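Local coordinates for protein probable benzoylformate decarboxylase (Rhodococcus jostii, PDB 7ORX) that binds thiamine diphosphate together with a sodium ion, as a tetrameric member of the thiamine diphosphate-dependent enzyme family, at residues C[83-88]-C[95-100]; C[143-148]-C[157-162]; C[208-213]-C[243-248]; C[347-352]-C[387-392]; C[380-385]-C[454-459]. All blocks are in the same frame, centred on the assembly; numbering follows the deposited sequence.

Contact 1. Residues C[83-88]-C[95-100]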
# COMPACT_ATOMS: atom_id res chain seq x y z
N GLY C 83 -9.33 -13.48 5.74
CA GLY C 83 -9.67 -13.78 7.14
C GLY C 83 -8.82 -14.91 7.67
O GLY C 83 -8.15 -14.75 8.73
N ALA C 84 -8.80 -16.03 6.93
CA ALA C 84 -8.07 -17.24 7.34
C ALA C 84 -6.58 -16.91 7.46
O ALA C 84 -5.96 -17.34 8.43
CB ALA C 84 -8.35 -18.34 6.37
N LEU C 85 -6.07 -16.10 6.54
CA LEU C 85 -4.63 -15.76 6.40
C LEU C 85 -4.14 -15.05 7.66
O LEU C 85 -2.96 -15.22 7.99
CB LEU C 85 -4.48 -14.90 5.15
CG LEU C 85 -3.25 -15.14 4.31
CD1 LEU C 85 -2.79 -16.59 4.35
CD2 LEU C 85 -3.52 -14.69 2.89
N THR C 86 -4.99 -14.29 8.35
CA THR C 86 -4.63 -13.62 9.62
C THR C 86 -4.13 -14.67 10.63
O THR C 86 -3.17 -14.38 11.36
CB THR C 86 -5.80 -12.83 10.24
OG1 THR C 86 -6.88 -13.68 10.69
CG2 THR C 86 -6.29 -11.74 9.30
N ASN C 87 -4.79 -15.83 10.70
CA ASN C 87 -4.40 -16.86 11.69
C ASN C 87 -2.99 -17.34 11.33
O ASN C 87 -2.19 -17.52 12.25
CB ASN C 87 -5.43 -18.00 11.78
CG ASN C 87 -6.64 -17.58 12.59
OD1 ASN C 87 -6.53 -16.97 13.65
ND2 ASN C 87 -7.83 -17.88 12.11
N SER C 88 -2.71 -17.47 10.03
CA SER C 88 -1.40 -17.98 9.51
C SER C 88 -0.26 -17.06 9.96
O SER C 88 0.79 -17.57 10.37
CB SER C 88 -1.48 -18.14 8.04
OG SER C 88 -2.67 -18.87 7.70
N LEU C 95 2.62 -20.95 4.78
CA LEU C 95 1.76 -21.16 3.59
C LEU C 95 2.36 -20.40 2.41
O LEU C 95 2.66 -19.19 2.53
CB LEU C 95 0.36 -20.61 3.83
CG LEU C 95 -0.39 -21.19 5.03
CD1 LEU C 95 -1.85 -20.68 5.04
CD2 LEU C 95 -0.38 -22.71 4.99
N VAL C 96 2.44 -21.06 1.27
CA VAL C 96 2.83 -20.42 -0.02
C VAL C 96 1.55 -20.32 -0.85
O VAL C 96 1.08 -21.34 -1.34
CB VAL C 96 3.87 -21.30 -0.69
CG1 VAL C 96 4.28 -20.70 -2.00
CG2 VAL C 96 5.05 -21.54 0.24
N VAL C 97 0.97 -19.15 -0.96
CA VAL C 97 -0.35 -19.03 -1.62
C VAL C 97 -0.12 -18.50 -3.02
O VAL C 97 0.26 -17.34 -3.13
CB VAL C 97 -1.23 -18.06 -0.82
CG1 VAL C 97 -2.61 -17.91 -1.42
CG2 VAL C 97 -1.29 -18.46 0.64
N THR C 98 -0.35 -19.31 -4.06
CA THR C 98 -0.37 -18.86 -5.47
C THR C 98 -1.81 -18.57 -5.91
O THR C 98 -2.74 -19.31 -5.55
CB THR C 98 0.28 -19.91 -6.37
OG1 THR C 98 -0.62 -21.02 -6.43
CG2 THR C 98 1.62 -20.40 -5.85
N ALA C 99 -2.00 -17.53 -6.71
CA ALA C 99 -3.30 -17.16 -7.28
C ALA C 99 -3.17 -17.09 -8.80
O ALA C 99 -2.18 -16.55 -9.28
CB ALA C 99 -3.73 -15.84 -6.70
N GLY C 100 -4.12 -17.64 -9.53
CA GLY C 100 -4.25 -17.40 -10.98
C GLY C 100 -4.54 -15.94 -11.27
O GLY C 100 -5.31 -15.29 -10.57
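G83 O, at the start of the helical segment whose L85 and S88 pack on L95, is gripped by two donors from one residue. T86 OG1 reaches it at 2.6 Å, nearly along the C=O axis (163°), and T86 N lies 3.2 Å from the same G83 O. T86 OG1 also bonds to S403, and N87 holds the backbone of S403 and G405 through both ends of its amide, which ties this helix to the C-terminal part of the chain. The face turned to the strand is mostly apolar. L85 leaves the helix without aiming at the strand, but its branch swings round so that L85 CD1 reaches L95 CD1 at 4.3 Å and V97 CG2 at 4.4 Å, a loose apolar touch on two residues that point from the same side of the strand. One turn on, S88 reaches the same L95 methyl beside L85, with S88 OG 3.3 Å and S88 CB 3.9 Å from L95 CD1. L95 puts that methyl there with CG opposite the carbonyl carbon (chi1 -58°). S88 OG is not left to the methyl alone, since it makes a weak hydrogen bond to D58. L54 of helix 50-64 touches both L85 and L95 and so lines the same buried seam. The helix runs nearly antiparallel to the strand, at 152°, with the short axes 11.0 Å apart. Strand 68-73 lies beside 95-101 and parallel to it, making this the return half of a beta-alpha-beta crossover in the N-terminal thiamine diphosphate-binding domain.

Contact 2. Residues C[143-148]-C[157-162]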
# COMPACT_ATOMS: atom_id res chain seq x y z
N ASN C 143 10.59 -19.92 -5.96
CA ASN C 143 11.73 -20.31 -5.09
C ASN C 143 11.86 -19.31 -3.94
O ASN C 143 11.93 -19.75 -2.78
CB ASN C 143 13.10 -20.37 -5.78
CG ASN C 143 14.09 -21.10 -4.90
OD1 ASN C 143 13.80 -22.17 -4.42
ND2 ASN C 143 15.24 -20.51 -4.64
N GLN C 144 11.88 -18.02 -4.25
CA GLN C 144 12.05 -16.95 -3.22
C GLN C 144 10.87 -17.02 -2.23
O GLN C 144 11.09 -16.94 -0.99
CB GLN C 144 12.11 -15.59 -3.91
CG GLN C 144 12.02 -14.43 -2.96
CD GLN C 144 12.39 -13.11 -3.60
OE1 GLN C 144 12.45 -12.89 -4.83
NE2 GLN C 144 12.68 -12.16 -2.75
N ALA C 145 9.64 -17.13 -2.74
CA ALA C 145 8.42 -17.28 -1.93
C ALA C 145 8.63 -18.39 -0.90
O ALA C 145 8.30 -18.15 0.29
CB ALA C 145 7.22 -17.59 -2.80
N ILE C 146 9.15 -19.55 -1.31
CA ILE C 146 9.24 -20.73 -0.39
C ILE C 146 10.31 -20.43 0.66
O ILE C 146 10.03 -20.63 1.82
CB ILE C 146 9.51 -22.02 -1.15
CG1 ILE C 146 8.30 -22.39 -2.01
CG2 ILE C 146 9.91 -23.15 -0.20
CD1 ILE C 146 8.63 -23.30 -3.15
N HIS C 147 11.47 -19.95 0.26
CA HIS C 147 12.57 -19.74 1.24
C HIS C 147 12.14 -18.72 2.29
O HIS C 147 12.49 -18.87 3.48
CB HIS C 147 13.81 -19.21 0.52
CG HIS C 147 14.49 -20.23 -0.32
ND1 HIS C 147 14.81 -21.48 0.17
CD2 HIS C 147 14.95 -20.15 -1.59
CE1 HIS C 147 15.44 -22.14 -0.79
NE2 HIS C 147 15.53 -21.34 -1.88
N THR C 148 11.50 -17.66 1.79
CA THR C 148 10.95 -16.53 2.59
C THR C 148 9.92 -17.09 3.57
O THR C 148 10.01 -16.76 4.74
CB THR C 148 10.30 -15.46 1.69
OG1 THR C 148 11.25 -14.94 0.76
CG2 THR C 148 9.72 -14.31 2.47
N VAL C 157 3.10 -16.19 2.35
CA VAL C 157 3.64 -15.44 1.17
C VAL C 157 2.62 -15.60 0.03
O VAL C 157 1.91 -16.61 0.02
CB VAL C 157 5.02 -16.01 0.79
CG1 VAL C 157 5.93 -15.98 1.99
CG2 VAL C 157 4.92 -17.43 0.32
N TYR C 158 2.55 -14.66 -0.89
CA TYR C 158 1.55 -14.69 -1.98
C TYR C 158 2.24 -14.40 -3.30
O TYR C 158 3.03 -13.51 -3.34
CB TYR C 158 0.50 -13.63 -1.72
CG TYR C 158 -0.63 -13.52 -2.71
CD1 TYR C 158 -1.71 -14.38 -2.69
CD2 TYR C 158 -0.68 -12.47 -3.59
CE1 TYR C 158 -2.78 -14.24 -3.57
CE2 TYR C 158 -1.73 -12.30 -4.47
CZ TYR C 158 -2.80 -13.17 -4.45
OH TYR C 158 -3.83 -12.99 -5.33
N VAL C 159 1.91 -15.15 -4.33
CA VAL C 159 2.48 -15.03 -5.68
C VAL C 159 1.30 -15.07 -6.65
O VAL C 159 0.61 -16.10 -6.64
CB VAL C 159 3.47 -16.16 -5.96
CG1 VAL C 159 3.99 -16.05 -7.37
CG2 VAL C 159 4.61 -16.18 -4.97
N SER C 160 1.08 -14.03 -7.45
CA SER C 160 -0.01 -13.99 -8.46
C SER C 160 0.63 -14.28 -9.81
O SER C 160 1.51 -13.55 -10.13
CB SER C 160 -0.73 -12.64 -8.43
OG SER C 160 -1.46 -12.36 -9.62
N VAL C 161 0.22 -15.32 -10.53
CA VAL C 161 0.85 -15.71 -11.83
C VAL C 161 -0.21 -15.66 -12.94
O VAL C 161 -1.23 -16.36 -12.86
CB VAL C 161 1.50 -17.10 -11.75
CG1 VAL C 161 2.15 -17.44 -13.07
CG2 VAL C 161 2.44 -17.22 -10.56
N PRO C 162 -0.01 -14.80 -13.98
CA PRO C 162 -0.86 -14.78 -15.16
C PRO C 162 -0.84 -16.15 -15.83
O PRO C 162 0.23 -16.77 -15.92
CB PRO C 162 -0.25 -13.71 -16.06
CG PRO C 162 0.53 -12.81 -15.13
CD PRO C 162 0.98 -13.72 -14.01
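In the beta-alpha-beta unit of strand 128-130, helix 138-149 and strand 157-162, the helix lies on its second strand mainly through A145, seated against V157 and V159. A145 CB is 3.7 Å from V159 CG2 and 3.9 Å from V157 CG2, so one small methyl meets a branch of each of two alternate residues pointing from the same strand face. The small alanine is consistent with the close approach, 8.6 Å between the short axes, which run nearly antiparallel, at 169°. V157 also covers backbone. Both of its methyls border the carbonyl oxygen of A145, V157 CG2 lying 3.5 Å and V157 CG1 3.6 Å from A145 O. One turn along, T148 lays its methyl slantwise across the same valine, T148 CG2 standing 4.2 Å from V157 CG1. The hydroxyl of T148 is sent the other way: with OG1 opposite the carbonyl carbon (chi1 -59°) it folds back on its own helix and gives T148 OG1 a 2.7 Å bond to Q144 O, approached from 45° above the carbonyl plane. Q144 O takes the amide of T148 as well, so the polar branch is spent inside the helix while the methyl packs. W128 of the edge strand also touches A145 and T148, and A309 of a third subunit packs on T148. A helix laid antiparallel over a parallel strand pair in this way is the usual beta-alpha-beta packing of parallel alpha/beta folds, among them the thiamine diphosphate-binding fold, here at the outer end of its N-terminal sheet.

Contact 3. Residues C[208-213]-C[243-248]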
# COMPACT_ATOMS: atom_id res chain seq x y z
N LEU C 208 8.60 -19.90 34.31
CA LEU C 208 8.65 -20.04 32.85
C LEU C 208 7.27 -19.73 32.30
O LEU C 208 6.31 -20.34 32.77
CB LEU C 208 9.00 -21.48 32.47
CG LEU C 208 10.35 -22.00 32.95
CD1 LEU C 208 10.86 -23.01 31.93
CD2 LEU C 208 11.36 -20.88 33.15
N VAL C 209 7.18 -18.86 31.31
CA VAL C 209 5.92 -18.63 30.56
C VAL C 209 6.21 -19.07 29.14
O VAL C 209 7.22 -18.65 28.66
CB VAL C 209 5.53 -17.16 30.65
CG1 VAL C 209 4.27 -16.86 29.84
CG2 VAL C 209 5.37 -16.74 32.09
N LEU C 210 5.43 -19.99 28.58
CA LEU C 210 5.79 -20.68 27.32
C LEU C 210 4.75 -20.38 26.26
O LEU C 210 3.55 -20.36 26.55
CB LEU C 210 5.91 -22.19 27.57
CG LEU C 210 7.05 -22.58 28.51
CD1 LEU C 210 7.19 -24.08 28.69
CD2 LEU C 210 8.36 -22.02 28.06
N GLY C 211 5.22 -20.18 25.03
CA GLY C 211 4.36 -19.83 23.89
C GLY C 211 4.44 -20.87 22.79
O GLY C 211 5.19 -21.84 22.87
N PRO C 212 3.70 -20.61 21.70
CA PRO C 212 3.45 -21.61 20.67
C PRO C 212 4.77 -22.05 20.07
O PRO C 212 4.86 -23.21 19.70
CB PRO C 212 2.48 -20.97 19.66
CG PRO C 212 2.39 -19.53 20.02
CD PRO C 212 3.00 -19.36 21.41
N ALA C 213 5.73 -21.13 19.95
CA ALA C 213 6.98 -21.44 19.22
C ALA C 213 7.75 -22.56 19.93
O ALA C 213 8.49 -23.22 19.29
CB ALA C 213 7.82 -20.21 19.06
N CYS C 243 -0.12 -25.91 22.62
CA CYS C 243 0.22 -26.32 23.99
C CYS C 243 1.68 -26.73 24.02
O CYS C 243 2.07 -27.72 23.41
CB CYS C 243 -0.63 -27.49 24.44
SG CYS C 243 -0.13 -28.05 26.09
N PRO C 244 2.55 -25.93 24.66
CA PRO C 244 3.98 -26.19 24.65
C PRO C 244 4.53 -27.04 25.80
O PRO C 244 5.75 -27.15 25.95
CB PRO C 244 4.53 -24.77 24.80
CG PRO C 244 3.53 -24.11 25.71
CD PRO C 244 2.20 -24.63 25.21
N PHE C 245 3.66 -27.64 26.59
CA PHE C 245 4.13 -28.32 27.82
C PHE C 245 3.12 -29.38 28.24
O PHE C 245 1.93 -29.18 28.04
CB PHE C 245 4.24 -27.28 28.92
CG PHE C 245 5.14 -27.66 30.05
CD1 PHE C 245 6.51 -27.55 29.92
CD2 PHE C 245 4.61 -28.05 31.26
CE1 PHE C 245 7.35 -27.88 30.97
CE2 PHE C 245 5.45 -28.36 32.32
CZ PHE C 245 6.82 -28.29 32.17
N PRO C 246 3.55 -30.49 28.86
CA PRO C 246 2.60 -31.49 29.36
C PRO C 246 1.68 -30.87 30.44
O PRO C 246 2.17 -30.32 31.37
CB PRO C 246 3.49 -32.61 29.93
CG PRO C 246 4.92 -32.31 29.55
CD PRO C 246 4.95 -30.85 29.11
N THR C 247 0.36 -30.95 30.29
CA THR C 247 -0.61 -30.31 31.23
C THR C 247 -0.72 -31.06 32.56
O THR C 247 -1.43 -30.52 33.42
CB THR C 247 -2.03 -30.20 30.66
OG1 THR C 247 -2.62 -31.49 30.53
CG2 THR C 247 -2.03 -29.45 29.34
N ARG C 248 -0.10 -32.22 32.73
CA ARG C 248 -0.17 -32.94 34.04
C ARG C 248 1.26 -33.07 34.61
O ARG C 248 1.52 -33.88 35.48
CB ARG C 248 -0.91 -34.29 33.95
CG ARG C 248 -2.30 -34.19 33.36
CD ARG C 248 -3.23 -33.31 34.17
NE ARG C 248 -3.61 -33.95 35.45
CZ ARG C 248 -4.06 -33.28 36.52
NH1 ARG C 248 -4.23 -31.97 36.46
NH2 ARG C 248 -4.35 -33.90 37.65
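L210 and the consecutive pair P244-F245 meet in the central domain, whose six-stranded parallel sheet has the Rossmann-like order expected of this family. L210 is the last residue of strand 206-210, and the loop following neighbouring strand 234-236 folds back over it. The leucine uses two levels of its side chain. Its root faces the proline ring, with L210 CB 3.6 Å from P244 CG, while its far methyl goes on to the phenylalanine, with L210 CD1 3.7 Å from F245 CD1. That methyl arrives at a slant to the aromatic ring. With CG opposite the carbonyl carbon (chi1 -65°), L210 spans both partners of the loop.

F245 extends its ring with CG opposite the backbone N (chi1 -159°), and the ring has other company: P246 CD lies over one face, 3.3 Å above the plane and displaced toward the rim, and H249 meets the ring edge-to-face. V234 of the neighbouring strand 234-236 touches both L210 and F245, and V224 of helix 220-230 reaches F245, so the contact has apolar neighbours on both the sheet and the helix. Beyond the strand the chain turns through G211 toward helix 212-216, and there the proline also covers backbone: P244 CG stands 3.8 Å from L210 O, and P244 CB lies 3.6 Å from G211 O.

Contact 4. Residues C[347-352]-C[387-392]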
# COMPACT_ATOMS: atom_id res chain seq x y z
N GLU C 347 -10.56 -31.98 39.17
CA GLU C 347 -11.84 -31.54 39.78
C GLU C 347 -13.01 -32.35 39.19
O GLU C 347 -12.97 -32.74 38.00
CB GLU C 347 -12.06 -30.04 39.60
CG GLU C 347 -13.23 -29.48 40.40
CD GLU C 347 -13.44 -27.97 40.33
OE1 GLU C 347 -12.63 -27.27 39.60
OE2 GLU C 347 -14.38 -27.49 41.00
N GLU C 348 -14.02 -32.60 40.03
CA GLU C 348 -15.18 -33.46 39.71
C GLU C 348 -16.10 -32.70 38.76
O GLU C 348 -16.16 -31.46 38.90
CB GLU C 348 -15.88 -33.83 41.01
CG GLU C 348 -16.89 -34.93 40.85
CD GLU C 348 -16.27 -36.31 40.63
OE1 GLU C 348 -15.35 -36.42 39.73
OE2 GLU C 348 -16.71 -37.27 41.36
N ALA C 349 -16.76 -33.40 37.82
CA ALA C 349 -17.52 -32.76 36.72
C ALA C 349 -18.98 -33.26 36.67
O ALA C 349 -19.27 -34.10 35.84
CB ALA C 349 -16.81 -32.97 35.41
N VAL C 350 -19.84 -32.75 37.56
CA VAL C 350 -21.33 -32.93 37.55
C VAL C 350 -21.91 -31.94 36.51
O VAL C 350 -21.20 -30.95 36.20
CB VAL C 350 -21.94 -32.73 38.96
CG1 VAL C 350 -21.76 -31.31 39.51
CG2 VAL C 350 -23.42 -33.11 39.03
N SER C 351 -23.11 -32.20 35.98
CA SER C 351 -23.81 -31.30 35.02
C SER C 351 -25.29 -31.18 35.39
O SER C 351 -26.00 -32.21 35.31
CB SER C 351 -23.69 -31.76 33.59
OG SER C 351 -22.42 -31.44 33.08
N VAL C 352 -25.70 -29.96 35.73
CA VAL C 352 -27.13 -29.61 36.00
C VAL C 352 -27.57 -28.68 34.86
O VAL C 352 -26.95 -27.63 34.68
CB VAL C 352 -27.33 -29.04 37.42
CG1 VAL C 352 -26.72 -27.64 37.59
CG2 VAL C 352 -28.80 -29.09 37.84
N TRP C 387 -8.74 -26.41 30.03
CA TRP C 387 -7.37 -26.48 30.61
C TRP C 387 -7.42 -27.18 31.97
O TRP C 387 -6.42 -27.82 32.38
CB TRP C 387 -6.76 -25.09 30.66
CG TRP C 387 -6.43 -24.61 29.28
CD1 TRP C 387 -7.03 -23.61 28.57
CD2 TRP C 387 -5.43 -25.17 28.42
NE1 TRP C 387 -6.45 -23.50 27.33
CE2 TRP C 387 -5.48 -24.44 27.21
CE3 TRP C 387 -4.47 -26.17 28.58
CZ2 TRP C 387 -4.61 -24.71 26.17
CZ3 TRP C 387 -3.60 -26.42 27.55
CH2 TRP C 387 -3.68 -25.70 26.36
N SER C 388 -8.55 -27.10 32.64
CA SER C 388 -8.73 -27.65 34.00
C SER C 388 -9.04 -29.15 33.89
O SER C 388 -9.06 -29.83 34.90
CB SER C 388 -9.81 -26.90 34.75
OG SER C 388 -11.08 -27.27 34.28
N GLN C 389 -9.20 -29.66 32.67
CA GLN C 389 -9.85 -30.97 32.44
C GLN C 389 -9.10 -31.81 31.39
O GLN C 389 -9.43 -32.97 31.31
CB GLN C 389 -11.30 -30.66 32.09
CG GLN C 389 -12.29 -31.69 32.61
CD GLN C 389 -12.41 -31.73 34.11
OE1 GLN C 389 -12.40 -32.78 34.72
NE2 GLN C 389 -12.56 -30.57 34.73
N MET C 390 -8.09 -31.32 30.66
CA MET C 390 -7.46 -32.14 29.58
C MET C 390 -6.08 -32.61 29.98
O MET C 390 -5.41 -31.86 30.74
CB MET C 390 -7.39 -31.33 28.29
CG MET C 390 -8.77 -31.10 27.72
SD MET C 390 -9.53 -32.64 27.23
CE MET C 390 -9.04 -32.66 25.52
N ASP C 391 -5.69 -33.81 29.50
CA ASP C 391 -4.36 -34.44 29.74
C ASP C 391 -3.61 -34.56 28.41
O ASP C 391 -3.60 -35.63 27.82
CB ASP C 391 -4.45 -35.81 30.44
CG ASP C 391 -3.13 -36.49 30.78
OD1 ASP C 391 -2.04 -35.92 30.50
OD2 ASP C 391 -3.19 -37.62 31.33
N LEU C 392 -2.97 -33.47 28.02
CA LEU C 392 -2.13 -33.34 26.80
C LEU C 392 -0.68 -33.60 27.17
O LEU C 392 -0.21 -32.97 28.11
CB LEU C 392 -2.29 -31.90 26.29
CG LEU C 392 -3.54 -31.58 25.48
CD1 LEU C 392 -4.71 -32.41 25.90
CD2 LEU C 392 -3.90 -30.11 25.62
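E347 and Q389 meet where the long connection from helix 321-331 of the Rossmann-like central domain to helix 358-368 of the thiamine diphosphate-binding C-terminal domain passes helix 383-389. The approach is polar but not bonded. Q389 OE1 stands 3.3 Å from E347 O; both are acceptors, so the two make no bond with each other, and Q389 OE1 is hydrogen-bonded outside the two segments. The amide nitrogen is further off, with Q389 NE2 3.9 Å from E347 O, so the end of the glutamine lies against the carbonyl with its oxygen the nearer. A bend in the middle of the side chain (chi2 67°) brings this end across to the loop, although the residue starts out in another direction.

Hydrogen bonds outside the contact also fix the helix end. R366 reaches the backbone oxygen of Q389, and S388 OG turns back to A385 O one turn earlier.

Van der Waals contact between the segments is thin. The side chain of E347 is exposed to solvent, whereas Q389 is buried, with F362 and A363 of helix 358-368 as well as F346 against it. A349, two residues on from E347, points its methyl toward the glutamine and adds a marginal touch, with A349 CB 4.5 Å from Q389 OE1.

Contact 5. Residues C[380-385]-C[454-459]. With NA (sodium ion), chain J; TPP (thiamine diphosphate), chain I.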
# COMPACT_ATOMS: atom_id res chain seq x y z
N THR C 380 -14.97 -20.69 22.05
CA THR C 380 -14.36 -19.46 22.58
C THR C 380 -14.68 -19.33 24.08
O THR C 380 -13.75 -18.94 24.81
CB THR C 380 -14.69 -18.30 21.64
OG1 THR C 380 -16.04 -18.42 21.23
CG2 THR C 380 -13.85 -18.33 20.37
N SER C 381 -15.85 -19.78 24.55
CA SER C 381 -16.31 -19.54 25.96
C SER C 381 -15.90 -20.67 26.91
O SER C 381 -16.13 -20.49 28.10
CB SER C 381 -17.80 -19.31 26.02
OG SER C 381 -18.50 -20.53 25.92
N THR C 382 -15.25 -21.73 26.45
CA THR C 382 -15.00 -23.00 27.20
C THR C 382 -13.52 -23.16 27.58
O THR C 382 -13.10 -24.29 27.84
CB THR C 382 -15.38 -24.19 26.32
OG1 THR C 382 -14.48 -24.24 25.21
CG2 THR C 382 -16.78 -24.10 25.77
N SER C 383 -12.74 -22.09 27.58
CA SER C 383 -11.27 -22.20 27.74
C SER C 383 -10.88 -22.72 29.14
O SER C 383 -10.15 -23.69 29.23
CB SER C 383 -10.62 -20.91 27.41
OG SER C 383 -9.53 -21.24 26.59
N ASP C 384 -11.33 -22.07 30.20
CA ASP C 384 -11.05 -22.47 31.62
C ASP C 384 -11.40 -23.95 31.82
O ASP C 384 -10.59 -24.68 32.45
CB ASP C 384 -11.82 -21.55 32.58
CG ASP C 384 -11.14 -20.21 32.84
OD1 ASP C 384 -10.07 -19.96 32.23
OD2 ASP C 384 -11.67 -19.41 33.66
N ALA C 385 -12.54 -24.40 31.28
CA ALA C 385 -12.99 -25.81 31.31
C ALA C 385 -11.96 -26.72 30.62
O ALA C 385 -11.56 -27.72 31.19
CB ALA C 385 -14.33 -25.92 30.64
N ILE C 454 -16.63 -32.47 17.10
CA ILE C 454 -17.61 -32.28 18.18
C ILE C 454 -18.05 -30.83 18.15
O ILE C 454 -17.23 -29.96 18.44
CB ILE C 454 -17.00 -32.66 19.53
CG1 ILE C 454 -16.59 -34.13 19.54
CG2 ILE C 454 -17.96 -32.33 20.64
CD1 ILE C 454 -15.76 -34.52 20.76
N ILE C 455 -19.29 -30.58 17.77
CA ILE C 455 -19.91 -29.23 17.82
C ILE C 455 -20.42 -29.06 19.25
O ILE C 455 -21.23 -29.85 19.63
CB ILE C 455 -21.06 -29.12 16.81
CG1 ILE C 455 -20.63 -29.44 15.37
CG2 ILE C 455 -21.69 -27.76 16.90
CD1 ILE C 455 -19.44 -28.68 14.90
N LEU C 456 -19.92 -28.10 20.02
CA LEU C 456 -20.48 -27.74 21.32
C LEU C 456 -21.54 -26.70 21.01
O LEU C 456 -21.16 -25.57 20.70
CB LEU C 456 -19.42 -27.14 22.23
CG LEU C 456 -18.46 -28.14 22.83
CD1 LEU C 456 -17.46 -28.60 21.82
CD2 LEU C 456 -17.67 -27.53 23.97
N ASN C 457 -22.81 -27.11 21.02
CA ASN C 457 -23.96 -26.28 20.61
C ASN C 457 -24.66 -25.73 21.85
O ASN C 457 -25.47 -26.47 22.43
CB ASN C 457 -24.95 -27.08 19.77
CG ASN C 457 -26.13 -26.24 19.32
OD1 ASN C 457 -26.33 -25.13 19.82
ND2 ASN C 457 -26.89 -26.74 18.36
N ASN C 458 -24.41 -24.46 22.20
CA ASN C 458 -25.12 -23.79 23.31
C ASN C 458 -26.12 -22.75 22.76
O ASN C 458 -26.66 -21.98 23.56
CB ASN C 458 -24.14 -23.31 24.39
CG ASN C 458 -23.07 -22.35 23.97
OD1 ASN C 458 -23.11 -21.83 22.87
ND2 ASN C 458 -22.12 -22.13 24.86
N GLY C 459 -26.44 -22.79 21.47
CA GLY C 459 -27.49 -21.97 20.84
C GLY C 459 -27.12 -20.49 20.72
O GLY C 459 -27.98 -19.72 20.29
NA NA J . -22.07 -21.18 21.14
N1' TPP I . -16.05 -13.16 13.23
C2' TPP I . -14.88 -13.79 13.09
CM2 TPP I . -14.45 -14.18 11.71
N3' TPP I . -14.05 -14.09 14.09
C4' TPP I . -14.42 -13.73 15.33
N4' TPP I . -13.57 -14.04 16.32
C5' TPP I . -15.65 -13.07 15.59
C6' TPP I . -16.41 -12.80 14.47
C7' TPP I . -16.10 -12.67 16.98
N3 TPP I . -16.43 -13.82 17.86
C2 TPP I . -15.66 -14.17 18.89
S1 TPP I . -16.29 -15.47 19.80
C5 TPP I . -17.66 -15.53 18.73
C4 TPP I . -17.55 -14.64 17.70
CM4 TPP I . -18.50 -14.50 16.55
C6 TPP I . -18.82 -16.44 19.01
C7 TPP I . -18.62 -17.84 18.50
O7 TPP I . -18.81 -18.71 19.63
PA TPP I . -19.10 -20.27 19.43
O1A TPP I . -18.34 -21.00 18.38
O2A TPP I . -20.59 -20.34 19.33
O3A TPP I . -18.58 -20.72 20.88
PB TPP I . -19.08 -20.25 22.35
O1B TPP I . -18.27 -21.02 23.39
O2B TPP I . -18.88 -18.75 22.44
O3B TPP I . -20.54 -20.63 22.37
O HOH W 1 -20.98 -23.23 21.61
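The planar amide of N458, which faces S381 across the contact, belongs to a ligand of the sodium ion, while the thiazolium ring of thiamine diphosphate is approached by T380 at its sulfur, with T380 CB 3.7 Å from TPP S1. Between the amide and the ring runs the diphosphate, and most of the polar contacts converge on it. S381 grips one terminal oxygen twice: S381 N donates to TPP O1B at 3.0 Å (152° at the hydrogen), and S381 OG binds the same TPP O1B at 2.6 Å. The hydroxyl reaches it because chi1 of 78° sets OG between the backbone N and the carbonyl carbon. T380 OG1 adds a weak bond to TPP O2B at 3.1 Å.

The sodium ion joins this side to the strand. It takes one oxygen from each phosphate, TPP O2A at 2.5 Å and TPP O3B at 2.0 Å, besides N458, D431, T460 and a water at 2.4 Å that donates to L456 O. D431 and N458 belong to the GDG...NN signature of thiamine diphosphate enzymes, here in the C-terminal domain. N457 OD1 accepts from G459 N, an Asx turn that bends the chain just after strand 452-457. Behind the phosphates the contact becomes apolar: T382 CG2 lies 4.0 Å from L456 CD2, the two side chains meeting at a slant, while T382 OG1 bonds to S379.

How the contacts relate
From the N terminus, contact 1 closes a short loop between helix 82-90 and strand 95-101, and contact 2 closes another between helix 138-149 and strand 157-162. They follow in series but share one sheet, where V97 and V157 bond through their backbones, with centres about 11 Å apart. Contact 3 then closes a longer excursion inside the central domain. Contact 4 closes the chain from 352 to 387, through helix 358-368 and strand 374-378. Contacts 4 and 5 cross, their segments alternating, and both use helix 383-389. T247 ties contact 3 to contact 4, bonding to M390 and L392, and so joins central and C-terminal domains. Contact 5, at the cofactor, closes the longest loop.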